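Local coordinates for probable N-glycosylase/DNA lyase (Thermotoga maritima, PDB 3N0U), which is a probable DNA glycosylase/lyase of the helix-hairpin-helix superfamily, folded as a single, largely helical chain without strands, at residues Glu85-Ala88 against Glu89-Glu93; Lys136-Trp140 against Lys141-His145; Ala156-Asp159 against Lys160-Arg164; Phe198-Ser201 against Pro202-Asp206. All coordinates share one frame; numbering follows the deposited sequence.

Contact 1: Glu85-Ala88 against Glu89-Glu93; sequences EELA and EKLRE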
loop_
_atom_site.group_PDB
_atom_site.type_symbol
_atom_site.label_atom_id
_atom_site.label_comp_id
_atom_site.label_asym_id
_atom_site.label_seq_id
_atom_site.Cartn_x
_atom_site.Cartn_y
_atom_site.Cartn_z
ATOM N N GLU A 85 -10.203 -20.393 11.541
ATOM C CA GLU A 85 -11.253 -20.954 10.683
ATOM C C GLU A 85 -12.366 -19.937 10.441
ATOM O O GLU A 85 -12.870 -19.810 9.311
ATOM C CB GLU A 85 -11.835 -22.243 11.277
ATOM C CG GLU A 85 -12.972 -22.859 10.435
ATOM C CD GLU A 85 -13.512 -24.181 11.001
ATOM O OE1 GLU A 85 -13.776 -24.264 12.225
ATOM O OE2 GLU A 85 -13.684 -25.141 10.212
ATOM N N GLU A 86 -12.733 -19.187 11.478
ATOM C CA GLU A 86 -13.779 -18.189 11.331
ATOM C C GLU A 86 -13.311 -17.002 10.486
ATOM O O GLU A 86 -14.094 -16.418 9.734
ATOM C CB GLU A 86 -14.260 -17.699 12.703
ATOM C CG GLU A 86 -15.308 -18.614 13.372
ATOM C CD GLU A 86 -14.722 -19.889 13.960
ATOM O OE1 GLU A 86 -13.484 -19.965 14.131
ATOM O OE2 GLU A 86 -15.508 -20.818 14.266
ATOM N N LEU A 87 -12.060 -16.608 10.635
ATOM C CA LEU A 87 -11.521 -15.542 9.805
ATOM C C LEU A 87 -11.485 -15.974 8.343
ATOM O O LEU A 87 -11.870 -15.223 7.456
ATOM C CB LEU A 87 -10.125 -15.155 10.285
ATOM C CG LEU A 87 -9.441 -14.044 9.486
ATOM C CD1 LEU A 87 -10.339 -12.812 9.445
ATOM C CD2 LEU A 87 -8.086 -13.732 10.086
ATOM N N ALA A 88 -11.038 -17.195 8.079
ATOM C CA ALA A 88 -11.016 -17.681 6.698
ATOM C C ALA A 88 -12.426 -17.689 6.119
ATOM O O ALA A 88 -12.632 -17.361 4.940
ATOM C CB ALA A 88 -10.399 -19.064 6.624
ATOM N N GLU A 89 -13.409 -18.074 6.930
ATOM C CA GLU A 89 -14.776 -18.113 6.425
ATOM C C GLU A 89 -15.262 -16.706 6.060
ATOM O O GLU A 89 -15.914 -16.514 5.031
ATOM C CB GLU A 89 -15.718 -18.776 7.425
ATOM C CG GLU A 89 -17.174 -18.776 6.983
ATOM C CD GLU A 89 -17.396 -19.453 5.632
ATOM O OE1 GLU A 89 -16.676 -20.423 5.309
ATOM O OE2 GLU A 89 -18.305 -19.014 4.892
ATOM N N LYS A 90 -14.954 -15.707 6.888
ATOM C CA LYS A 90 -15.377 -14.347 6.570
ATOM C C LYS A 90 -14.649 -13.816 5.330
ATOM O O LYS A 90 -15.238 -13.094 4.528
ATOM C CB LYS A 90 -15.164 -13.403 7.748
ATOM C CG LYS A 90 -16.096 -13.672 8.936
ATOM C CD LYS A 90 -16.203 -12.461 9.825
ATOM C CE LYS A 90 -17.310 -12.619 10.884
ATOM N NZ LYS A 90 -17.695 -11.278 11.388
ATOM N N LEU A 91 -13.396 -14.201 5.144
ATOM C CA LEU A 91 -12.684 -13.779 3.943
ATOM C C LEU A 91 -13.275 -14.452 2.710
ATOM O O LEU A 91 -13.347 -13.847 1.652
ATOM C CB LEU A 91 -11.193 -14.057 4.040
ATOM C CG LEU A 91 -10.474 -13.228 5.088
ATOM C CD1 LEU A 91 -9.050 -13.722 5.186
ATOM C CD2 LEU A 91 -10.501 -11.764 4.713
ATOM N N ARG A 92 -13.716 -15.695 2.853
ATOM C CA ARG A 92 -14.346 -16.401 1.739
ATOM C C ARG A 92 -15.655 -15.692 1.375
ATOM O O ARG A 92 -15.940 -15.463 0.189
ATOM C CB ARG A 92 -14.577 -17.877 2.104
ATOM C CG ARG A 92 -15.141 -18.720 1.000
ATOM C CD ARG A 92 -15.214 -20.211 1.431
ATOM N NE ARG A 92 -13.886 -20.807 1.651
ATOM C CZ ARG A 92 -13.300 -20.986 2.841
ATOM N NH1 ARG A 92 -13.911 -20.633 3.971
ATOM N NH2 ARG A 92 -12.085 -21.527 2.903
ATOM N N GLU A 93 -16.426 -15.319 2.404
ATOM C CA GLU A 93 -17.704 -14.633 2.226
ATOM C C GLU A 93 -17.600 -13.281 1.501
ATOM O O GLU A 93 -18.505 -12.921 0.747
ATOM C CB GLU A 93 -18.389 -14.433 3.594
ATOM C CG GLU A 93 -18.874 -15.725 4.257
ATOM C CD GLU A 93 -19.385 -15.530 5.689
ATOM O OE1 GLU A 93 -19.336 -14.391 6.219
ATOM O OE2 GLU A 93 -19.841 -16.532 6.289
#

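Contact 2: Lys136-Trp140 against Lys141-His145; sequences KGIGW and KEASH. With NA (sodium ion), chain D.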
loop_
_atom_site.group_PDB
_atom_site.type_symbol
_atom_site.label_atom_id
_atom_site.label_comp_id
_atom_site.label_asym_id
_atom_site.label_seq_id
_atom_site.Cartn_x
_atom_site.Cartn_y
_atom_site.Cartn_z
ATOM N N LYS A 136 4.013 -11.811 7.832
ATOM C CA LYS A 136 3.564 -12.765 6.817
ATOM C C LYS A 136 2.631 -12.108 5.819
ATOM O O LYS A 136 1.800 -11.288 6.188
ATOM C CB LYS A 136 2.836 -13.921 7.514
ATOM C CG LYS A 136 3.698 -14.625 8.558
ATOM C CD LYS A 136 4.934 -15.206 7.908
ATOM C CE LYS A 136 5.704 -16.096 8.863
ATOM N NZ LYS A 136 6.946 -16.611 8.227
ATOM N N GLY A 137 2.781 -12.480 4.553
ATOM C CA GLY A 137 1.978 -11.927 3.489
ATOM C C GLY A 137 2.320 -10.492 3.141
ATOM O O GLY A 137 1.569 -9.831 2.420
ATOM N N ILE A 138 3.450 -10.012 3.652
ATOM C CA ILE A 138 3.882 -8.650 3.422
ATOM C C ILE A 138 5.296 -8.624 2.835
ATOM O O ILE A 138 6.271 -8.902 3.535
ATOM C CB ILE A 138 3.914 -7.855 4.742
ATOM C CG1 ILE A 138 2.512 -7.752 5.345
ATOM C CG2 ILE A 138 4.554 -6.467 4.539
ATOM C CD1 ILE A 138 1.538 -6.882 4.570
ATOM N N GLY A 139 5.406 -8.313 1.553
ATOM C CA GLY A 139 6.694 -8.103 0.914
ATOM C C GLY A 139 7.029 -6.626 0.768
ATOM O O GLY A 139 6.452 -5.771 1.441
ATOM N N TRP A 140 7.951 -6.311 -0.137
ATOM C CA TRP A 140 8.409 -4.934 -0.282
ATOM C C TRP A 140 7.266 -3.982 -0.640
ATOM O O TRP A 140 7.140 -2.909 -0.058
ATOM C CB TRP A 140 9.532 -4.862 -1.316
ATOM C CG TRP A 140 10.748 -5.500 -0.771
ATOM C CD1 TRP A 140 11.152 -6.788 -0.949
ATOM C CD2 TRP A 140 11.689 -4.896 0.111
ATOM N NE1 TRP A 140 12.310 -7.018 -0.242
ATOM C CE2 TRP A 140 12.656 -5.871 0.420
ATOM C CE3 TRP A 140 11.815 -3.619 0.667
ATOM C CZ2 TRP A 140 13.728 -5.614 1.259
ATOM C CZ3 TRP A 140 12.891 -3.363 1.491
ATOM C CH2 TRP A 140 13.825 -4.358 1.790
ATOM N N LYS A 141 6.408 -4.406 -1.559
ATOM C CA LYS A 141 5.314 -3.568 -2.025
ATOM C C LYS A 141 4.292 -3.358 -0.922
ATOM O O LYS A 141 3.839 -2.237 -0.683
ATOM C CB LYS A 141 4.638 -4.240 -3.224
ATOM C CG LYS A 141 3.445 -3.517 -3.779
ATOM C CD LYS A 141 2.697 -4.447 -4.742
ATOM C CE LYS A 141 1.734 -5.359 -4.001
ATOM N NZ LYS A 141 1.651 -6.699 -4.619
ATOM N N GLU A 142 3.911 -4.440 -0.255
ATOM C CA GLU A 142 2.865 -4.360 0.750
ATOM C C GLU A 142 3.327 -3.632 2.008
ATOM O O GLU A 142 2.530 -2.978 2.669
ATOM C CB GLU A 142 2.355 -5.765 1.089
ATOM C CG GLU A 142 1.775 -6.549 -0.098
ATOM C CD GLU A 142 2.820 -7.217 -1.085
ATOM O OE1 GLU A 142 4.055 -7.327 -0.823
ATOM O OE2 GLU A 142 2.356 -7.670 -2.158
ATOM N N ALA A 143 4.608 -3.756 2.350
ATOM C CA ALA A 143 5.153 -3.021 3.488
ATOM C C ALA A 143 5.158 -1.527 3.186
ATOM O O ALA A 143 4.824 -0.700 4.052
ATOM C CB ALA A 143 6.561 -3.478 3.788
ATOM N N SER A 144 5.538 -1.161 1.966
ATOM C CA SER A 144 5.464 0.234 1.544
ATOM C C SER A 144 4.048 0.766 1.618
ATOM O O SER A 144 3.817 1.881 2.061
ATOM C CB SER A 144 5.973 0.375 0.119
ATOM O OG SER A 144 7.290 -0.151 0.016
ATOM N N HIS A 145 3.115 -0.057 1.174
ATOM C CA HIS A 145 1.702 0.267 1.168
ATOM C C HIS A 145 1.174 0.534 2.575
ATOM O O HIS A 145 0.512 1.553 2.811
ATOM C CB HIS A 145 0.964 -0.907 0.535
ATOM C CG HIS A 145 -0.466 -0.642 0.216
ATOM N ND1 HIS A 145 -1.293 -1.624 -0.280
ATOM C CD2 HIS A 145 -1.215 0.484 0.288
ATOM C CE1 HIS A 145 -2.498 -1.122 -0.487
ATOM N NE2 HIS A 145 -2.478 0.157 -0.151
HETATM NA NA NA D . 7.148 -10.504 5.104
HETATM O O HOH W 1 6.321 -11.910 3.183
HETATM O O HOH W 2 8.014 -12.698 6.314
#

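Contact 3: Ala156-Asp159 against Lys160-Arg164; sequences AILD and KHVLR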
loop_
_atom_site.group_PDB
_atom_site.type_symbol
_atom_site.label_atom_id
_atom_site.label_comp_id
_atom_site.label_asym_id
_atom_site.label_seq_id
_atom_site.Cartn_x
_atom_site.Cartn_y
_atom_site.Cartn_z
ATOM N N ALA A 156 7.616 4.512 -2.269
ATOM C CA ALA A 156 6.778 4.122 -3.396
ATOM C C ALA A 156 6.153 2.762 -3.191
ATOM O O ALA A 156 6.738 1.877 -2.544
ATOM C CB ALA A 156 7.598 4.085 -4.665
ATOM N N ILE A 157 4.973 2.588 -3.779
ATOM C CA ILE A 157 4.277 1.308 -3.784
ATOM C C ILE A 157 4.327 0.771 -5.209
ATOM O O ILE A 157 3.524 1.143 -6.068
ATOM C CB ILE A 157 2.814 1.458 -3.318
ATOM C CG1 ILE A 157 2.764 2.154 -1.954
ATOM C CG2 ILE A 157 2.153 0.110 -3.242
ATOM C CD1 ILE A 157 1.361 2.705 -1.618
ATOM N N LEU A 158 5.269 -0.130 -5.451
ATOM C CA LEU A 158 5.531 -0.611 -6.798
ATOM C C LEU A 158 4.684 -1.831 -7.122
ATOM O O LEU A 158 5.174 -2.960 -7.160
ATOM C CB LEU A 158 7.029 -0.901 -6.967
ATOM C CG LEU A 158 7.931 0.311 -6.715
ATOM C CD1 LEU A 158 9.424 -0.064 -6.791
ATOM C CD2 LEU A 158 7.613 1.460 -7.704
ATOM N N ASP A 159 3.404 -1.584 -7.373
ATOM C CA ASP A 159 2.510 -2.653 -7.751
ATOM C C ASP A 159 2.460 -2.778 -9.261
ATOM O O ASP A 159 3.156 -2.064 -9.969
ATOM C CB ASP A 159 1.123 -2.459 -7.150
ATOM C CG ASP A 159 0.427 -1.227 -7.651
ATOM O OD1 ASP A 159 -0.596 -0.853 -7.039
ATOM O OD2 ASP A 159 0.881 -0.633 -8.641
ATOM N N LYS A 160 1.665 -3.712 -9.755
ATOM C CA LYS A 160 1.705 -4.011 -11.169
ATOM C C LYS A 160 1.291 -2.805 -12.010
ATOM O O LYS A 160 1.871 -2.575 -13.059
ATOM C CB LYS A 160 0.864 -5.246 -11.496
ATOM C CG LYS A 160 1.588 -6.540 -11.160
ATOM C CD LYS A 160 1.000 -7.735 -11.898
ATOM C CE LYS A 160 1.772 -9.012 -11.581
ATOM N NZ LYS A 160 1.347 -10.159 -12.429
ATOM N N HIS A 161 0.325 -2.023 -11.534
ATOM C CA HIS A 161 -0.161 -0.866 -12.292
ATOM C C HIS A 161 0.939 0.170 -12.424
ATOM O O HIS A 161 1.166 0.722 -13.494
ATOM C CB HIS A 161 -1.369 -0.213 -11.612
ATOM C CG HIS A 161 -1.591 1.217 -12.023
ATOM N ND1 HIS A 161 -1.861 1.588 -13.324
ATOM C CD2 HIS A 161 -1.572 2.365 -11.304
ATOM C CE1 HIS A 161 -2.002 2.900 -13.388
ATOM N NE2 HIS A 161 -1.831 3.397 -12.176
ATOM N N VAL A 162 1.622 0.442 -11.319
ATOM C CA VAL A 162 2.678 1.440 -11.336
ATOM C C VAL A 162 3.845 0.940 -12.194
ATOM O O VAL A 162 4.413 1.704 -12.964
ATOM C CB VAL A 162 3.123 1.776 -9.918
ATOM C CG1 VAL A 162 4.364 2.646 -9.922
ATOM C CG2 VAL A 162 1.983 2.481 -9.192
ATOM N N LEU A 163 4.203 -0.336 -12.072
ATOM C CA LEU A 163 5.328 -0.866 -12.849
ATOM C C LEU A 163 5.030 -0.836 -14.343
ATOM O O LEU A 163 5.905 -0.541 -15.150
ATOM C CB LEU A 163 5.678 -2.281 -12.412
ATOM C CG LEU A 163 6.263 -2.361 -11.003
ATOM C CD1 LEU A 163 6.325 -3.799 -10.531
ATOM C CD2 LEU A 163 7.647 -1.712 -10.930
ATOM N N ARG A 164 3.787 -1.114 -14.720
ATOM C CA ARG A 164 3.433 -1.070 -16.128
ATOM C C ARG A 164 3.479 0.353 -16.661
ATOM O O ARG A 164 3.858 0.557 -17.809
ATOM C CB ARG A 164 2.081 -1.733 -16.388
ATOM C CG ARG A 164 2.153 -3.276 -16.335
ATOM C CD ARG A 164 0.853 -3.933 -16.784
ATOM N NE ARG A 164 -0.298 -3.266 -16.181
ATOM C CZ ARG A 164 -0.999 -3.742 -15.156
ATOM N NH1 ARG A 164 -0.693 -4.921 -14.617
ATOM N NH2 ARG A 164 -2.020 -3.039 -14.678
#

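Contact 4: Phe198-Ser201 against Pro202-Asp206; sequences FGES and PGKFD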
loop_
_atom_site.group_PDB
_atom_site.type_symbol
_atom_site.label_atom_id
_atom_site.label_comp_id
_atom_site.label_asym_id
_atom_site.label_seq_id
_atom_site.Cartn_x
_atom_site.Cartn_y
_atom_site.Cartn_z
ATOM N N PHE A 198 7.355 16.277 -10.537
ATOM C CA PHE A 198 5.957 16.673 -10.473
ATOM C C PHE A 198 5.703 17.594 -9.270
ATOM O O PHE A 198 4.728 18.325 -9.241
ATOM C CB PHE A 198 5.130 15.383 -10.372
ATOM C CG PHE A 198 3.641 15.560 -10.487
ATOM C CD1 PHE A 198 3.069 15.905 -11.688
ATOM C CD2 PHE A 198 2.822 15.297 -9.413
ATOM C CE1 PHE A 198 1.678 16.040 -11.807
ATOM C CE2 PHE A 198 1.445 15.421 -9.514
ATOM C CZ PHE A 198 0.868 15.774 -10.720
ATOM N N GLY A 199 6.571 17.543 -8.266
ATOM C CA GLY A 199 6.361 18.321 -7.055
ATOM C C GLY A 199 5.504 17.647 -5.989
ATOM O O GLY A 199 4.818 18.328 -5.233
ATOM N N GLU A 200 5.525 16.317 -5.923
ATOM C CA GLU A 200 4.830 15.586 -4.852
ATOM C C GLU A 200 5.730 14.547 -4.214
ATOM O O GLU A 200 6.651 14.028 -4.841
ATOM C CB GLU A 200 3.576 14.863 -5.373
ATOM C CG GLU A 200 2.482 15.760 -5.922
ATOM C CD GLU A 200 1.782 16.603 -4.859
ATOM O OE1 GLU A 200 1.663 16.146 -3.706
ATOM O OE2 GLU A 200 1.335 17.733 -5.192
ATOM N N SER A 201 5.452 14.239 -2.955
ATOM C CA SER A 201 6.102 13.131 -2.281
ATOM C C SER A 201 5.708 11.812 -2.940
ATOM O O SER A 201 4.631 11.699 -3.509
ATOM C CB SER A 201 5.666 13.091 -0.820
ATOM O OG SER A 201 4.286 12.742 -0.740
ATOM N N PRO A 202 6.575 10.796 -2.858
ATOM C CA PRO A 202 6.218 9.477 -3.394
ATOM C C PRO A 202 4.857 8.961 -2.900
ATOM O O PRO A 202 4.095 8.386 -3.677
ATOM C CB PRO A 202 7.359 8.579 -2.879
ATOM C CG PRO A 202 8.540 9.519 -2.818
ATOM C CD PRO A 202 7.950 10.830 -2.335
ATOM N N GLY A 203 4.536 9.179 -1.630
ATOM C CA GLY A 203 3.324 8.616 -1.066
ATOM C C GLY A 203 2.067 9.223 -1.672
ATOM O O GLY A 203 1.070 8.520 -1.922
ATOM N N LYS A 204 2.086 10.536 -1.905
ATOM C CA LYS A 204 0.955 11.200 -2.566
ATOM C C LYS A 204 0.979 10.985 -4.075
ATOM O O LYS A 204 -0.070 10.852 -4.712
ATOM C CB LYS A 204 0.970 12.702 -2.262
ATOM C CG LYS A 204 0.515 13.013 -0.870
ATOM C CD LYS A 204 0.413 14.481 -0.583
ATOM C CE LYS A 204 0.008 14.692 0.865
ATOM N NZ LYS A 204 -0.042 16.143 1.216
ATOM N N PHE A 205 2.171 10.978 -4.648
ATOM C CA PHE A 205 2.324 10.781 -6.086
ATOM C C PHE A 205 1.642 9.487 -6.497
ATOM O O PHE A 205 0.983 9.431 -7.531
ATOM C CB PHE A 205 3.810 10.744 -6.464
ATOM C CG PHE A 205 4.063 10.762 -7.933
ATOM C CD1 PHE A 205 3.642 11.827 -8.704
ATOM C CD2 PHE A 205 4.725 9.719 -8.551
ATOM C CE1 PHE A 205 3.873 11.851 -10.067
ATOM C CE2 PHE A 205 4.969 9.749 -9.924
ATOM C CZ PHE A 205 4.542 10.823 -10.669
ATOM N N ASP A 206 1.791 8.452 -5.682
ATOM C CA ASP A 206 1.130 7.167 -5.955
ATOM C C ASP A 206 -0.368 7.338 -6.198
ATOM O O ASP A 206 -0.948 6.682 -7.071
ATOM C CB ASP A 206 1.320 6.210 -4.777
ATOM C CG ASP A 206 0.600 4.904 -4.972
ATOM O OD1 ASP A 206 1.132 4.029 -5.697
ATOM O OD2 ASP A 206 -0.484 4.747 -4.383
#

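Contact 1: Glu85-Ala88 against Glu89-Glu93
Glu85-Ala88 and Glu89-Arg92 are successive turns of one alpha helix, 84-93, joined by the i to i+4 hydrogen bonds of its main chain. Four backbone hydrogen bonds carry the contact: Glu89 N to Glu85 O (3.0 Å), Lys90 N to Glu86 O, Leu91 N to Leu87 O and Arg92 N to Ala88 O (2.9 Å).

The apolar part is one turn of leucine against leucine. Leu87 CG lies 4.3 Å from Leu91 CD1, and Leu91 CG also rests against Leu87 O at 3.4 Å. Both leucines and Ala88 form the buried side of the helix: Leu87 and Leu91 pack on Ile75 of helix 65-75, while Ala88 meets Ala103 of helix 99-109.

On the outer side Glu89 and Arg92 form a salt bridge. Glu89 bends at chi2 (57°) and Arg92 at chi3 (-65°), which brings their ends together across three residues. The hydrogen bond within it is weak, with Arg92 NH1 to Glu89 OE1 at 3.1 Å and an N-H...O angle of 133°. Ala88 O lies 3.6 Å from Arg92 NH1, oblique to the guanidinium.

Contact 2: Lys136-Trp140 against Lys141-His145
Glu142 and Ile138 lie alongside each other, their side chains running opposite ways, with Ile138 CD1 3.7 Å from Glu142 CB, while the carboxylate runs back to the chain before the helix. A bend at chi2 (79°) turns Glu142 OE1 toward Gly139 N, which donates to it over 2.9 Å. This bond is clearly bent, with an angle of 136° at the hydrogen, and the donor stands above the carboxylate plane. Glu142 OE2 is taken by Lys141 NZ in a salt bridge of 2.7 Å, again from above the plane, so both oxygens are held and the rotation of the group is restrained. Lys141 NZ has a second partner in Ala61 O.

The second branch of Ile138, CG2, presses on the next residue of the helix and reaches Ala143 CB at 3.7 Å. Gly137 to Gly139 form the hairpin of a helix-hairpin-helix motif, the turn between helices 124-134 and 140-148. Gly139 is the N-cap of the second helix, and Gly137 makes the turn with a positive phi. Ile138 turns its carbonyl O to the sodium ion at 2.4 Å; Val132 O, Ala135 O and two waters complete the ligands.

Within the helix, Ala143 N bonds to Gly139 O. Trp140 O takes two donors from one residue, Ser144 N at 3.1 Å and Ser144 OG at 2.8 Å; they arrive from opposite faces of the carbonyl plane. With chi1 at -56°, Ser144 OG sits beside its own N, and Arg128 NH1 and weakly Tyr184 OH bond to it too.

Contact 3: Ala156-Asp159 against Lys160-Arg164
The Asp159 carboxylate offers OD2 to Val162 N, 3.0 Å away; OD2 is approached nearly along its C-O axis, and the N-H...O angle is 168°. The other oxygen, OD1, has a weak hydrogen bond from Trp210 NE1. The His161 ring, another flat group, meets the Trp210 ring with the planes at about 50° and is further fixed by the bond between His161 NE2 and Leu209 O. Lys160 O lies on one face of the Arg164 guanidinium, 3.7 Å from its plane and over its centre.

Asp159 CG sits between its backbone N and carbonyl carbon (chi1 64°), and this rotation turns the carboxylate back over the first turn of the helix. OD2 therefore also brushes Val162 CG2 at 3.3 Å. From the main chain, Asp159 O accepts from Leu163 N at 2.9 Å.

Apolar contacts flank the polar ones. The Leu158 side chain runs roughly perpendicular to that of Val162, CD2 to CG1 at 4.1 Å, and Leu158 CB meets Leu163 CD2 at the same distance. Beyond them, Leu158 and Leu163 both pack on Val187 of helix 181-198. Just ahead of the helix, Leu158 is the centre of an inverse gamma turn, closed by a weak bond from Asp159 N to Ile157 O. Asp159, with its side chain accepting from the third residue of helix 160-168, is a classical aspartate N-cap.

Contact 4: Phe198-Ser201 against Pro202-Asp206
Phe205 N donates to Ser201 O at 2.8 Å, the shortest hydrogen bond of the contact and almost collinear with the carbonyl (C=O...N angle 170°). Ser201 is the N-cap of helix 202-214. With chi1 at 68°, its OG is turned over the first turn and accepts from Lys204 N in a weak but straight bond of 3.3 Å; Glu153 OE1 is a second partner of OG. Pro202 follows directly, as the first residue of the helix, where its lack of an N-H costs no helix bond.

The apolar part rests on a phenylalanine pair. Phe198 CD2 comes to the edge of the Phe205 ring, near its plane, 3.6 Å from CD1. The centroids are 5.5 Å apart and the planes inclined at 57°. Close by, Glu200 CB packs against Phe205 CB at 4.3 Å, while Glu200 OE1 lies against the Lys204 chain, 3.8 Å from CD. Their charged ends go separate ways, Glu200 OE2 to a salt bridge with Arg24 and Lys204 NZ to one with Glu32.

Gly199, at positive phi, is the C-prime residue of the Schellman motif that ends helix 181-198. The contact thus joins the end of that helix to the start of 202-214. Phe205 packs back on Leu191, Val194 and Ala195 of helix 181-198, and both phenylalanines touch Leu20 of the long helix 13-44.

The four contacts follow one another in series; each is local, and none nests in or crosses another. Contact 1 lies within helix 84-93 and touches none of the others; its centre is about 22 Å from the centre of the chain. Contact 2 closes the hairpin between helices 124-134 and 140-148. Contact 3 starts helix 160-168 after the loop that follows 140-148, and packs on contact 2: Ser144 CB is 3.2 Å from Ala156 O, and Lys141 CD 3.5 Å from Asp159 CB. Contact 4 turns helix 181-198 into 202-214 and meets contact 3 where Asp206 OD1 lies 3.8 Å from Ile157 O. Contacts 1 and 4 sit on opposite sides of the chain's centre.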